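Local coordinates for tyrosine aminotransferase (Leishmania infantum, PDB 4IX8), which probably transfers the amino group of L-tyrosine to 2-oxoglutarate with pyridoxal 5'-phosphate as cofactor, at residues T49-N54 with F171-S176; L70-G75 with N429-R434; M255-G260 with Q346-A351; S372-L377 with R418-R423; D399-Q404 with I436-R441. One frame throughout, in Å; residues are numbered along the deposited sequence.

Contact 1: T49-N54 with F171-S176; sequences TLQPLN and FPHYKS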
# COMPACT_ATOMS: atom_id res chain seq x y z
N THR A 49 -1.85 7.45 14.36
CA THR A 49 -1.60 7.55 12.93
C THR A 49 -2.49 8.64 12.32
O THR A 49 -3.67 8.40 12.16
CB THR A 49 -1.88 6.24 12.23
OG1 THR A 49 -0.97 5.24 12.71
CG2 THR A 49 -1.78 6.40 10.71
N LEU A 50 -1.90 9.79 11.95
CA LEU A 50 -2.63 10.99 11.50
C LEU A 50 -1.98 11.66 10.29
O LEU A 50 -0.75 11.79 10.22
CB LEU A 50 -2.71 12.02 12.61
CG LEU A 50 -3.22 11.45 13.93
CD1 LEU A 50 -3.07 12.50 15.01
CD2 LEU A 50 -4.68 10.98 13.85
N GLN A 51 -2.82 12.07 9.34
CA GLN A 51 -2.34 12.80 8.18
C GLN A 51 -2.95 14.21 8.21
O GLN A 51 -4.13 14.37 7.96
CB GLN A 51 -2.70 12.05 6.89
CG GLN A 51 -2.10 12.68 5.62
CD GLN A 51 -0.60 12.41 5.50
OE1 GLN A 51 0.22 13.30 5.74
NE2 GLN A 51 -0.23 11.17 5.11
N PRO A 52 -2.14 15.24 8.50
CA PRO A 52 -2.72 16.57 8.78
C PRO A 52 -3.43 17.17 7.54
O PRO A 52 -4.44 17.88 7.70
CB PRO A 52 -1.50 17.41 9.22
CG PRO A 52 -0.29 16.75 8.57
CD PRO A 52 -0.71 15.33 8.14
N LEU A 53 -2.87 16.91 6.36
CA LEU A 53 -3.44 17.30 5.06
C LEU A 53 -4.89 16.81 4.92
O LEU A 53 -5.81 17.60 4.75
CB LEU A 53 -2.55 16.78 3.91
CG LEU A 53 -2.69 17.36 2.49
CD1 LEU A 53 -1.51 16.94 1.56
CD2 LEU A 53 -4.03 17.01 1.86
N ASN A 54 -5.09 15.49 4.96
CA ASN A 54 -6.43 14.92 4.93
C ASN A 54 -7.35 15.53 6.00
O ASN A 54 -8.52 15.82 5.75
CB ASN A 54 -6.36 13.39 5.11
N PHE A 171 6.99 17.28 2.43
CA PHE A 171 5.93 16.33 2.10
C PHE A 171 5.55 15.61 3.39
O PHE A 171 6.40 15.05 4.04
CB PHE A 171 6.46 15.33 1.06
CG PHE A 171 5.47 14.25 0.66
CD1 PHE A 171 4.24 14.57 0.11
CD2 PHE A 171 5.81 12.91 0.79
CE1 PHE A 171 3.34 13.56 -0.27
CE2 PHE A 171 4.93 11.91 0.41
CZ PHE A 171 3.69 12.23 -0.10
N PRO A 172 4.27 15.67 3.79
CA PRO A 172 3.95 15.28 5.17
C PRO A 172 4.10 13.79 5.54
O PRO A 172 4.02 13.46 6.72
CB PRO A 172 2.48 15.68 5.32
CG PRO A 172 2.10 16.48 4.09
CD PRO A 172 3.13 16.25 3.05
N HIS A 173 4.34 12.92 4.58
CA HIS A 173 4.32 11.51 4.85
C HIS A 173 5.46 11.06 5.78
O HIS A 173 5.24 10.11 6.54
CB HIS A 173 4.38 10.69 3.56
CG HIS A 173 3.78 9.33 3.70
ND1 HIS A 173 2.49 9.13 4.15
CD2 HIS A 173 4.27 8.10 3.41
CE1 HIS A 173 2.21 7.83 4.13
NE2 HIS A 173 3.28 7.19 3.68
N TYR A 174 6.65 11.69 5.73
CA TYR A 174 7.74 11.26 6.62
C TYR A 174 7.32 11.42 8.07
O TYR A 174 7.45 10.49 8.89
CB TYR A 174 9.03 12.03 6.34
CG TYR A 174 9.50 11.64 4.97
CD1 TYR A 174 10.28 10.50 4.78
CD2 TYR A 174 9.07 12.34 3.84
CE1 TYR A 174 10.65 10.09 3.49
CE2 TYR A 174 9.45 11.94 2.55
CZ TYR A 174 10.23 10.83 2.38
OH TYR A 174 10.60 10.42 1.12
N LYS A 175 6.70 12.55 8.35
CA LYS A 175 6.23 12.84 9.70
C LYS A 175 5.11 11.88 10.10
O LYS A 175 5.05 11.41 11.24
CB LYS A 175 5.77 14.29 9.76
CG LYS A 175 4.93 14.69 10.93
CD LYS A 175 5.71 14.98 12.12
CE LYS A 175 4.83 15.69 13.14
NZ LYS A 175 5.33 15.31 14.47
N SER A 176 4.22 11.61 9.16
CA SER A 176 3.07 10.77 9.45
C SER A 176 3.47 9.37 9.79
O SER A 176 2.88 8.79 10.66
CB SER A 176 2.09 10.76 8.27
OG SER A 176 1.32 11.95 8.31
O HOH W 1 1.03 9.76 12.07
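Q51 reaches from the N-terminal arm onto P172, H173 and S176 at the start of helix 173-181. CB and CG make no close approach to the helix; with CG anti to the backbone N (chi1 -174°) and a bend at chi2, they serve to swing the amide across. CD then lies 3.4 Å from S176 OG. At the tip, Q51 OE1 lies 3.1 Å from S176 OG and 3.3 Å from P172 CB, while Q51 NE2 arrives at the edge of the imidazole, 3.5 Å from H173 ND1. Amide and ring are nearly coplanar, 21° apart. The far nitrogen of that imidazole, H173 NE2, bonds to L316 O of the second subunit. Q51 is poorly ordered, so its amide should be read with some caution.

The firm tie is made by the backbone beside it: S176 OG donates to L50 O over 2.8 Å, the donor tilted 18° from the carbonyl plane. Water 1 accepts from L50 N at 2.9 Å and also sits against S176 O, though the second distance is short enough to be doubtful. One residue on, the ring of P52 rests loosely on P172, with CD 4.3 Å from P172 CB, and L53 adds a grazing apolar touch.

The arm, with Q51 at the N-cap position of helix 52-56, lies between a helix of the large domain and the partner subunit. Since H173 probably carries its proton on NE2, the ring nitrogen turned to the glutamine amide would be the one with a lone pair.

Contact 2: L70-G75 with N429-R434; sequences LRLSIG and NEAVDR
L70 drives its CD1 methyl onto the flat of the R434 guanidinium, 3.6 Å above the plane and over its centre, with R434 CZ 3.7 Å from L70 CD1. The two side chains cross at about a right angle, so the leucine meets the arginine end-on to its face. The same methyl lies 3.8 Å from A431 CB and 3.9 Å from E430 CG, and so fills the space between three residues on one side of helix 425-442. L72, two residues on, points the same way and sets its CD1 4.0 Å from A431 CB.

One shell out, the guanidinium is held level by its polar rim. R434 NH2 donates to E430 OE2 at 3.2 Å with an N-H...O angle of 153°, a salt bridge between residues one helical turn apart; the nitrogen approaches well above the carboxylate plane, while the oxygen lies close to the plane of the guanidinium. R434 NH1 in turn bonds to the carbonyls of E401 and S68, which tie the arginine to the end of helix 390-401 and to the residues leading into strand 70-71. L70 itself is fixed by backbone bonds to N402, just before the neighbouring strand 403-407, and to Q404 within it, and L72 packs on V403 and Y354 besides.

This packs the edge strand 70-71 of the five-stranded sheet against the C-terminal helix. A buried methyl covers the face of an arginine, which has no hydrogen to give in that direction, while NH1 and NH2 at its rim bond to a carboxylate and to backbone oxygens.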
# COMPACT_ATOMS: atom_id res chain seq x y z
N LEU A 70 -11.69 27.60 -6.82
CA LEU A 70 -10.41 27.41 -7.49
C LEU A 70 -9.45 26.76 -6.50
O LEU A 70 -9.10 27.36 -5.50
CB LEU A 70 -9.83 28.73 -7.99
CG LEU A 70 -10.68 29.49 -9.01
CD1 LEU A 70 -10.00 30.80 -9.36
CD2 LEU A 70 -10.92 28.67 -10.27
N ARG A 71 -9.04 25.54 -6.79
CA ARG A 71 -8.22 24.78 -5.86
C ARG A 71 -6.77 24.77 -6.29
O ARG A 71 -6.44 24.23 -7.34
CB ARG A 71 -8.75 23.37 -5.73
CG ARG A 71 -9.99 23.29 -4.88
CD ARG A 71 -10.63 21.93 -5.01
NE ARG A 71 -10.10 20.99 -4.03
CZ ARG A 71 -10.69 20.73 -2.86
NH1 ARG A 71 -11.82 21.35 -2.53
NH2 ARG A 71 -10.14 19.87 -2.01
N LEU A 72 -5.92 25.42 -5.48
CA LEU A 72 -4.46 25.44 -5.67
C LEU A 72 -3.72 24.53 -4.72
O LEU A 72 -2.50 24.56 -4.66
CB LEU A 72 -3.92 26.86 -5.49
CG LEU A 72 -4.61 27.92 -6.30
CD1 LEU A 72 -3.75 29.17 -6.23
CD2 LEU A 72 -4.85 27.47 -7.76
N SER A 73 -4.49 23.70 -4.02
CA SER A 73 -4.01 22.85 -2.92
C SER A 73 -3.70 21.42 -3.32
O SER A 73 -3.12 20.65 -2.55
CB SER A 73 -5.09 22.80 -1.86
OG SER A 73 -6.36 22.69 -2.49
N ILE A 74 -4.12 21.04 -4.51
CA ILE A 74 -4.12 19.62 -4.89
C ILE A 74 -2.76 19.14 -5.43
O ILE A 74 -2.18 19.77 -6.30
CB ILE A 74 -5.22 19.35 -5.92
CG1 ILE A 74 -5.16 20.37 -7.10
CG2 ILE A 74 -6.57 19.35 -5.18
CD1 ILE A 74 -6.51 20.52 -7.87
N GLY A 75 -2.26 18.03 -4.90
CA GLY A 75 -0.92 17.56 -5.25
C GLY A 75 -0.95 16.41 -6.24
O GLY A 75 -0.06 15.56 -6.24
N ASN A 429 -4.14 32.18 -13.28
CA ASN A 429 -4.30 33.62 -13.52
C ASN A 429 -5.51 34.20 -12.81
O ASN A 429 -5.42 35.24 -12.17
CB ASN A 429 -4.39 33.91 -15.02
CG ASN A 429 -3.04 34.27 -15.61
OD1 ASN A 429 -2.30 35.07 -15.04
ND2 ASN A 429 -2.69 33.67 -16.74
N GLU A 430 -6.63 33.51 -12.90
CA GLU A 430 -7.82 33.95 -12.19
C GLU A 430 -7.62 33.90 -10.68
O GLU A 430 -8.06 34.79 -9.96
CB GLU A 430 -9.01 33.07 -12.57
CG GLU A 430 -10.33 33.61 -12.04
CD GLU A 430 -11.54 32.81 -12.52
OE1 GLU A 430 -11.37 31.81 -13.25
OE2 GLU A 430 -12.67 33.23 -12.21
N ALA A 431 -6.91 32.90 -10.19
CA ALA A 431 -6.79 32.72 -8.75
C ALA A 431 -5.82 33.76 -8.16
O ALA A 431 -6.04 34.29 -7.06
CB ALA A 431 -6.33 31.32 -8.43
N VAL A 432 -4.75 34.03 -8.89
CA VAL A 432 -3.79 35.06 -8.51
C VAL A 432 -4.44 36.43 -8.44
O VAL A 432 -4.07 37.23 -7.57
CB VAL A 432 -2.60 35.09 -9.49
CG1 VAL A 432 -1.81 36.38 -9.38
CG2 VAL A 432 -1.70 33.87 -9.24
N ASP A 433 -5.37 36.72 -9.36
CA ASP A 433 -6.06 38.01 -9.32
C ASP A 433 -6.81 38.14 -8.00
O ASP A 433 -6.77 39.19 -7.36
CB ASP A 433 -7.07 38.18 -10.49
CG ASP A 433 -6.40 38.29 -11.87
OD1 ASP A 433 -5.21 38.62 -11.93
OD2 ASP A 433 -7.07 38.05 -12.90
N ARG A 434 -7.47 37.07 -7.56
CA ARG A 434 -8.26 37.12 -6.34
C ARG A 434 -7.40 37.24 -5.09
O ARG A 434 -7.79 37.87 -4.10
CB ARG A 434 -9.14 35.88 -6.23
CG ARG A 434 -10.21 35.79 -7.32
CD ARG A 434 -11.16 34.66 -6.96
NE ARG A 434 -11.87 34.10 -8.11
CZ ARG A 434 -12.61 33.00 -8.06
NH1 ARG A 434 -12.75 32.33 -6.92
NH2 ARG A 434 -13.22 32.57 -9.16

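Contact 3: M255-G260 with Q346-A351; sequences MVLNNG and QLEAGA
L257 and N258 begin a type I' turn that closes at G260, where G260 N donates to L257 O, and the turn abuts helix 337-355 with L257 CA 6.7 Å from E348 CA. The main link is a side chain reaching for backbone: N258 N donates to E348 OE2 over 2.8 Å in a nearly straight bond, 166° at the hydrogen. The donor comes to the anti side of that oxygen, 22° out of the carboxylate plane. E348 gets there extended beyond CG, leaving its helix with CG anti to the carbonyl carbon (chi1 -75°). It slides past the N258 side chain running the other way, amide and carboxylate almost parallel, with N258 OD1 3.6 Å from E348 OE2. N258 ND2 bonds to Q370 OE1.

Inward of this polar rim the contact is apolar. L257 CD2 lies 4.0 Å from L347 CB, the two leucines crossing at about a right angle, and the methyl of M255, brought round by a bend at chi3, ends 4.2 Å from L347 CD1. M255 goes on to pack against M373 and Y283.

Both corner residues of the turn, N258 and N259, have positive phi, the left-handed backbone that type I' turns require and that asparagine adopts more readily than most residues; here a helix glutamate pins the first corner by its N-H.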
# COMPACT_ATOMS: atom_id res chain seq x y z
N MET A 255 11.52 16.10 -13.42
CA MET A 255 10.70 17.32 -13.47
C MET A 255 11.45 18.56 -12.99
O MET A 255 10.95 19.32 -12.16
CB MET A 255 9.45 17.09 -12.66
CG MET A 255 8.46 16.31 -13.48
SD MET A 255 7.33 15.42 -12.40
CE MET A 255 6.08 16.71 -12.23
N VAL A 256 12.70 18.68 -13.44
CA VAL A 256 13.46 19.91 -13.29
C VAL A 256 13.12 20.87 -14.41
O VAL A 256 13.02 20.46 -15.57
CB VAL A 256 14.97 19.64 -13.31
CG1 VAL A 256 15.77 20.96 -13.11
CG2 VAL A 256 15.32 18.63 -12.25
N LEU A 257 13.02 22.16 -14.08
CA LEU A 257 12.65 23.23 -15.03
C LEU A 257 13.86 24.02 -15.55
O LEU A 257 14.97 23.88 -15.06
CB LEU A 257 11.69 24.22 -14.38
CG LEU A 257 10.58 23.65 -13.50
CD1 LEU A 257 9.66 24.77 -13.03
CD2 LEU A 257 9.80 22.62 -14.27
N ASN A 258 13.63 24.84 -16.57
CA ASN A 258 14.62 25.83 -16.99
C ASN A 258 16.00 25.22 -17.33
O ASN A 258 17.01 25.86 -17.08
CB ASN A 258 14.78 26.88 -15.87
CG ASN A 258 13.45 27.54 -15.47
OD1 ASN A 258 12.59 27.76 -16.32
ND2 ASN A 258 13.27 27.80 -14.16
N ASN A 259 16.03 24.05 -17.97
CA ASN A 259 17.29 23.42 -18.39
C ASN A 259 18.22 23.12 -17.18
O ASN A 259 19.44 23.02 -17.33
CB ASN A 259 18.02 24.28 -19.41
N GLY A 260 17.62 23.03 -16.00
CA GLY A 260 18.35 22.72 -14.77
C GLY A 260 18.98 21.34 -14.79
O GLY A 260 18.61 20.49 -15.59
N GLN A 346 4.49 23.22 -19.25
CA GLN A 346 3.26 23.58 -18.55
C GLN A 346 3.54 24.14 -17.17
O GLN A 346 2.92 25.12 -16.74
CB GLN A 346 2.38 22.36 -18.39
CG GLN A 346 1.90 21.78 -19.66
CD GLN A 346 0.67 22.49 -20.08
OE1 GLN A 346 -0.39 22.37 -19.45
NE2 GLN A 346 0.80 23.27 -21.14
N LEU A 347 4.54 23.54 -16.50
CA LEU A 347 4.92 23.96 -15.15
C LEU A 347 5.65 25.31 -15.18
O LEU A 347 5.44 26.13 -14.28
CB LEU A 347 5.82 22.92 -14.50
CG LEU A 347 5.19 21.52 -14.29
CD1 LEU A 347 6.27 20.52 -13.88
CD2 LEU A 347 4.06 21.52 -13.27
N GLU A 348 6.50 25.55 -16.18
CA GLU A 348 7.18 26.83 -16.28
C GLU A 348 6.14 27.95 -16.45
O GLU A 348 6.21 28.98 -15.82
CB GLU A 348 8.16 26.80 -17.45
CG GLU A 348 9.42 26.01 -17.16
CD GLU A 348 10.25 25.65 -18.39
OE1 GLU A 348 9.86 25.95 -19.53
OE2 GLU A 348 11.33 25.03 -18.21
N ALA A 349 5.09 27.69 -17.22
CA ALA A 349 4.05 28.70 -17.45
C ALA A 349 3.31 28.94 -16.16
O ALA A 349 2.94 30.06 -15.87
CB ALA A 349 3.08 28.30 -18.58
N GLY A 350 3.04 27.88 -15.39
CA GLY A 350 2.35 28.10 -14.13
C GLY A 350 3.20 28.92 -13.19
O GLY A 350 2.70 29.74 -12.43
N ALA A 351 4.50 28.74 -13.27
CA ALA A 351 5.39 29.46 -12.39
C ALA A 351 5.38 30.93 -12.73
O ALA A 351 5.34 31.76 -11.83
CB ALA A 351 6.79 28.90 -12.48

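Contact 4: S372-L377 with R418-R423; sequences SMFVML and RATVSR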
# COMPACT_ATOMS: atom_id res chain seq x y z
N SER A 372 9.83 20.15 -9.54
CA SER A 372 8.61 19.63 -8.93
C SER A 372 7.44 20.49 -9.43
O SER A 372 7.56 21.10 -10.49
CB SER A 372 8.72 19.64 -7.42
OG SER A 372 7.57 19.06 -6.84
N MET A 373 6.32 20.52 -8.69
CA MET A 373 5.03 21.10 -9.15
C MET A 373 4.44 22.16 -8.22
O MET A 373 3.26 22.51 -8.34
CB MET A 373 3.96 20.00 -9.29
CG MET A 373 4.23 18.91 -10.31
SD MET A 373 3.34 17.36 -9.95
CE MET A 373 1.84 17.91 -9.13
N PHE A 374 5.23 22.63 -7.27
CA PHE A 374 4.71 23.45 -6.18
C PHE A 374 5.51 24.71 -5.98
O PHE A 374 6.68 24.79 -6.34
CB PHE A 374 4.72 22.66 -4.88
CG PHE A 374 4.08 21.30 -4.98
CD1 PHE A 374 2.70 21.16 -4.91
CD2 PHE A 374 4.84 20.17 -5.16
CE1 PHE A 374 2.12 19.94 -5.01
CE2 PHE A 374 4.25 18.93 -5.24
CZ PHE A 374 2.90 18.82 -5.16
N VAL A 375 4.89 25.69 -5.36
CA VAL A 375 5.59 26.87 -4.95
C VAL A 375 5.23 27.17 -3.50
O VAL A 375 4.15 26.80 -3.04
CB VAL A 375 5.26 28.05 -5.90
CG1 VAL A 375 3.84 28.56 -5.69
CG2 VAL A 375 6.26 29.14 -5.75
N MET A 376 6.17 27.75 -2.77
CA MET A 376 5.93 28.18 -1.40
C MET A 376 5.93 29.71 -1.33
O MET A 376 6.94 30.37 -1.61
CB MET A 376 6.98 27.61 -0.46
CG MET A 376 6.74 26.17 -0.08
SD MET A 376 5.31 25.92 1.00
CE MET A 376 6.10 26.00 2.61
N LEU A 377 4.80 30.25 -0.90
CA LEU A 377 4.58 31.69 -0.81
C LEU A 377 4.87 32.10 0.60
O LEU A 377 4.27 31.57 1.52
CB LEU A 377 3.15 32.05 -1.17
CG LEU A 377 2.73 31.44 -2.50
CD1 LEU A 377 1.26 31.77 -2.71
CD2 LEU A 377 3.61 31.99 -3.68
N ARG A 418 1.49 26.78 0.41
CA ARG A 418 1.82 25.94 -0.72
C ARG A 418 0.77 26.13 -1.78
O ARG A 418 -0.41 26.01 -1.51
CB ARG A 418 1.90 24.43 -0.37
CG ARG A 418 2.68 23.68 -1.44
CD ARG A 418 2.58 22.20 -1.36
NE ARG A 418 1.25 21.71 -1.70
CZ ARG A 418 0.95 20.42 -1.81
NH1 ARG A 418 1.88 19.48 -1.61
NH2 ARG A 418 -0.27 20.06 -2.14
N ALA A 419 1.21 26.41 -3.00
CA ALA A 419 0.34 26.56 -4.14
C ALA A 419 0.87 25.69 -5.25
O ALA A 419 2.09 25.48 -5.40
CB ALA A 419 0.25 27.99 -4.58
N THR A 420 -0.06 25.17 -6.03
CA THR A 420 0.24 24.24 -7.09
C THR A 420 0.48 24.95 -8.40
O THR A 420 -0.23 25.87 -8.76
CB THR A 420 -0.91 23.24 -7.22
OG1 THR A 420 -0.78 22.27 -6.15
CG2 THR A 420 -0.89 22.54 -8.53
N VAL A 421 1.48 24.48 -9.14
CA VAL A 421 1.88 25.08 -10.43
C VAL A 421 1.35 24.31 -11.68
O VAL A 421 1.54 24.73 -12.82
CB VAL A 421 3.43 25.23 -10.42
CG1 VAL A 421 4.00 25.54 -11.76
CG2 VAL A 421 3.82 26.34 -9.44
N SER A 422 0.76 23.15 -11.44
CA SER A 422 0.46 22.16 -12.47
C SER A 422 -0.91 22.38 -13.07
O SER A 422 -1.32 21.62 -13.93
CB SER A 422 0.53 20.76 -11.89
OG SER A 422 -0.56 20.57 -11.03
N ARG A 423 -1.66 23.34 -12.56
CA ARG A 423 -2.94 23.62 -13.17
C ARG A 423 -2.84 24.51 -14.43
O ARG A 423 -1.79 25.11 -14.71
CB ARG A 423 -3.86 24.21 -12.11
CG ARG A 423 -3.99 23.21 -10.91
CD ARG A 423 -5.32 23.35 -10.22
NE ARG A 423 -6.42 22.97 -11.12
CZ ARG A 423 -7.71 23.15 -10.85
NH1 ARG A 423 -8.62 22.79 -11.74
NH2 ARG A 423 -8.09 23.71 -9.71
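V375 and A419 bind each other twice, as the hydrogen-bonded pair of two antiparallel strands should: V375 N donates to A419 O at 2.8 Å, close to the line of the carbonyl, and A419 N returns the bond to V375 O at 3.0 Å. A third bond follows just before one strand begins and just after the other ends, V421 N to M373 O at 2.8 Å, but here the donor stands 31° out of the carbonyl plane. F374 with T420 and M376 with R418 are the non-hydrogen-bonded pairs between and beyond; R418 CA also makes a C-H...O contact with V375 O.

On the face of the sheet that carries F374, R418 lays its guanidinium over the CD1-CE1 side of the phenyl ring, offset from the ring centre, the planes only 18° apart, with R418 NH1 3.4 Å from F374 CE1. The bend at chi3 (69°) brings the group to that rim. M373 CB covers the opposite face of the phenyl. The guanidinium hydrogens go outward instead: NH1 to N221 OD1 and NH2 to S73 O. T420 OG1 is tied to I74 O, with a weaker bond to L72 O, and T420 O receives Y354 OH.

The other face is hydrocarbon. V375 CG1 sits 3.8 Å from A419 CB, L377 CD1 touches the same methyl from farther along, and V421 CG2 reaches V375 CB; Y354 of helix 337-355 closes over A419 and V421.

So every touching residue here is buried, yet the arginine's polar rim is met by oxygens from two loops while its flat side rests on an aromatic ring.

Contact 5: D399-Q404 with I436-R441; sequences DEENVQ and IEFCER
R441 and E400 slide past each other in opposite directions, so that the arginine presents its side, NE and NH2 together, to a single oxygen: R441 NE lies 3.2 Å and R441 NH2 3.0 Å from E400 OE1. Both donors come nearly along the C-O bond, and the two flat groups are turned 49° apart. E401 comes from the opposite direction to the edge of the guanidinium. Its carboxylate is almost level with that group, 16° between planes, and R441 NH2 donates to E401 OE2 at 2.8 Å on the anti side. The third acid belongs to the arginine's own helix: R441 NH1 reaches E437 OE2 at 3.2 Å, one turn back, in the guanidinium plane. With a bend at chi3 (64°), the three nitrogens of one guanidinium serve all three acids.

E401 OE2 and E437 OE2 are themselves only 2.8 Å apart, their carboxylates nearly perpendicular. At that distance one of the two acids probably holds a proton, and the arginine that binds both would probably ease what charge remains. E400 OE1 has a further partner in H442 NE2.

F438 packs against the network on its buried side; E400 meets the rim of its ring, with E400 OE1 3.6 Å from F438 CE1, and E401 CG packs 4.1 Å from F438 CB. F393 then meets the phenylalanine edge-to-face.

Four residues thus form a salt-bridge network that joins the end of helix 390-401 to the C-terminal helix 425-442, with an i to i+4 glutamate-arginine pair within helix 425-442.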
# COMPACT_ATOMS: atom_id res chain seq x y z
N ASP A 399 -12.69 31.59 2.44
CA ASP A 399 -14.02 32.06 2.79
C ASP A 399 -14.43 33.23 1.92
O ASP A 399 -15.59 33.33 1.56
CB ASP A 399 -14.07 32.45 4.26
CG ASP A 399 -15.45 32.88 4.69
OD1 ASP A 399 -16.40 32.10 4.49
OD2 ASP A 399 -15.58 34.00 5.20
N GLU A 400 -13.48 34.09 1.56
CA GLU A 400 -13.81 35.32 0.83
C GLU A 400 -13.70 35.21 -0.69
O GLU A 400 -14.44 35.85 -1.39
CB GLU A 400 -12.91 36.44 1.32
CG GLU A 400 -13.10 36.77 2.77
CD GLU A 400 -12.19 37.89 3.22
OE1 GLU A 400 -11.80 38.72 2.36
OE2 GLU A 400 -11.85 37.94 4.42
N GLU A 401 -12.78 34.39 -1.18
CA GLU A 401 -12.49 34.32 -2.62
C GLU A 401 -12.61 32.90 -3.19
O GLU A 401 -12.43 32.69 -4.38
CB GLU A 401 -11.09 34.86 -2.88
CG GLU A 401 -10.87 36.29 -2.41
CD GLU A 401 -11.51 37.28 -3.32
OE1 GLU A 401 -11.64 36.97 -4.53
OE2 GLU A 401 -11.89 38.37 -2.84
N ASN A 402 -12.93 31.93 -2.33
CA ASN A 402 -13.13 30.54 -2.74
C ASN A 402 -11.92 30.04 -3.51
O ASN A 402 -12.03 29.29 -4.48
CB ASN A 402 -14.41 30.39 -3.60
CG ASN A 402 -14.98 28.96 -3.60
OD1 ASN A 402 -14.45 28.04 -2.97
ND2 ASN A 402 -16.08 28.78 -4.34
N VAL A 403 -10.74 30.42 -3.02
CA VAL A 403 -9.48 29.90 -3.52
C VAL A 403 -8.85 29.15 -2.37
O VAL A 403 -8.66 29.70 -1.28
CB VAL A 403 -8.50 30.98 -3.99
CG1 VAL A 403 -7.21 30.35 -4.43
CG2 VAL A 403 -9.11 31.79 -5.11
N GLN A 404 -8.42 27.93 -2.64
CA GLN A 404 -7.88 27.09 -1.62
C GLN A 404 -6.37 26.91 -1.82
O GLN A 404 -5.91 26.41 -2.85
CB GLN A 404 -8.61 25.73 -1.62
CG GLN A 404 -8.33 24.90 -0.35
CD GLN A 404 -8.79 23.47 -0.48
OE1 GLN A 404 -9.65 23.15 -1.31
NE2 GLN A 404 -8.23 22.60 0.33
N ILE A 436 -4.43 38.81 -5.11
CA ILE A 436 -4.00 40.19 -5.11
C ILE A 436 -5.06 41.08 -4.51
O ILE A 436 -4.80 41.87 -3.61
CB ILE A 436 -3.69 40.64 -6.52
CG1 ILE A 436 -2.43 39.91 -7.00
CG2 ILE A 436 -3.53 42.16 -6.61
CD1 ILE A 436 -2.17 40.08 -8.47
N GLU A 437 -6.26 40.97 -5.03
CA GLU A 437 -7.37 41.73 -4.51
C GLU A 437 -7.54 41.44 -3.03
O GLU A 437 -7.79 42.33 -2.23
CB GLU A 437 -8.62 41.37 -5.30
CG GLU A 437 -9.91 41.88 -4.76
CD GLU A 437 -11.04 41.12 -5.37
OE1 GLU A 437 -11.08 41.07 -6.63
OE2 GLU A 437 -11.85 40.52 -4.62
N PHE A 438 -7.36 40.18 -2.65
CA PHE A 438 -7.57 39.78 -1.27
C PHE A 438 -6.55 40.44 -0.33
O PHE A 438 -6.89 40.92 0.76
CB PHE A 438 -7.47 38.28 -1.16
CG PHE A 438 -7.42 37.77 0.24
CD1 PHE A 438 -8.57 37.63 0.97
CD2 PHE A 438 -6.24 37.42 0.80
CE1 PHE A 438 -8.54 37.15 2.25
CE2 PHE A 438 -6.20 36.93 2.09
CZ PHE A 438 -7.36 36.81 2.80
N CYS A 439 -5.30 40.49 -0.77
CA CYS A 439 -4.25 41.08 0.04
C CYS A 439 -4.47 42.59 0.25
O CYS A 439 -4.37 43.09 1.37
CB CYS A 439 -2.90 40.83 -0.62
SG CYS A 439 -2.32 39.18 -0.40
N GLU A 440 -4.77 43.31 -0.83
CA GLU A 440 -4.95 44.77 -0.76
C GLU A 440 -6.04 45.12 0.24
O GLU A 440 -5.91 46.06 1.02
CB GLU A 440 -5.29 45.37 -2.12
CG GLU A 440 -4.24 45.14 -3.19
CD GLU A 440 -3.05 46.10 -3.10
OE1 GLU A 440 -2.92 46.83 -2.09
OE2 GLU A 440 -2.24 46.11 -4.07
N ARG A 441 -7.09 44.33 0.22
CA ARG A 441 -8.21 44.53 1.10
C ARG A 441 -7.86 44.36 2.58
O ARG A 441 -8.36 45.11 3.42
CB ARG A 441 -9.32 43.56 0.70
CG ARG A 441 -10.51 43.59 1.60
CD ARG A 441 -11.68 42.85 0.96
NE ARG A 441 -11.39 41.43 0.78
CZ ARG A 441 -11.26 40.81 -0.40
NH1 ARG A 441 -11.41 41.47 -1.55
NH2 ARG A 441 -10.99 39.52 -0.42

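In the fold
From the N terminus, contact 1 opens in the arm and closes at 171-176, but contact 2 has meanwhile opened at strand 70-71, so the two loops cross. Contact 2 stays open over most of the chain; within its loop contact 3 runs from 255-260 to 346-351 and contact 4 from 372-377 to 418-423. Contact 5 opens at 399-404, before contact 4 has closed, and ends at 436-441, beyond contact 2, crossing both. Contacts 2, 4 and 5 share the five-stranded sheet, and contacts 2 and 5 use successive turns of helix 425-442. Contact 3 joins contact 4 through M255 and L347, while contact 1 ties the arm to the large domain, about 18 Å from contact 4 centre to centre.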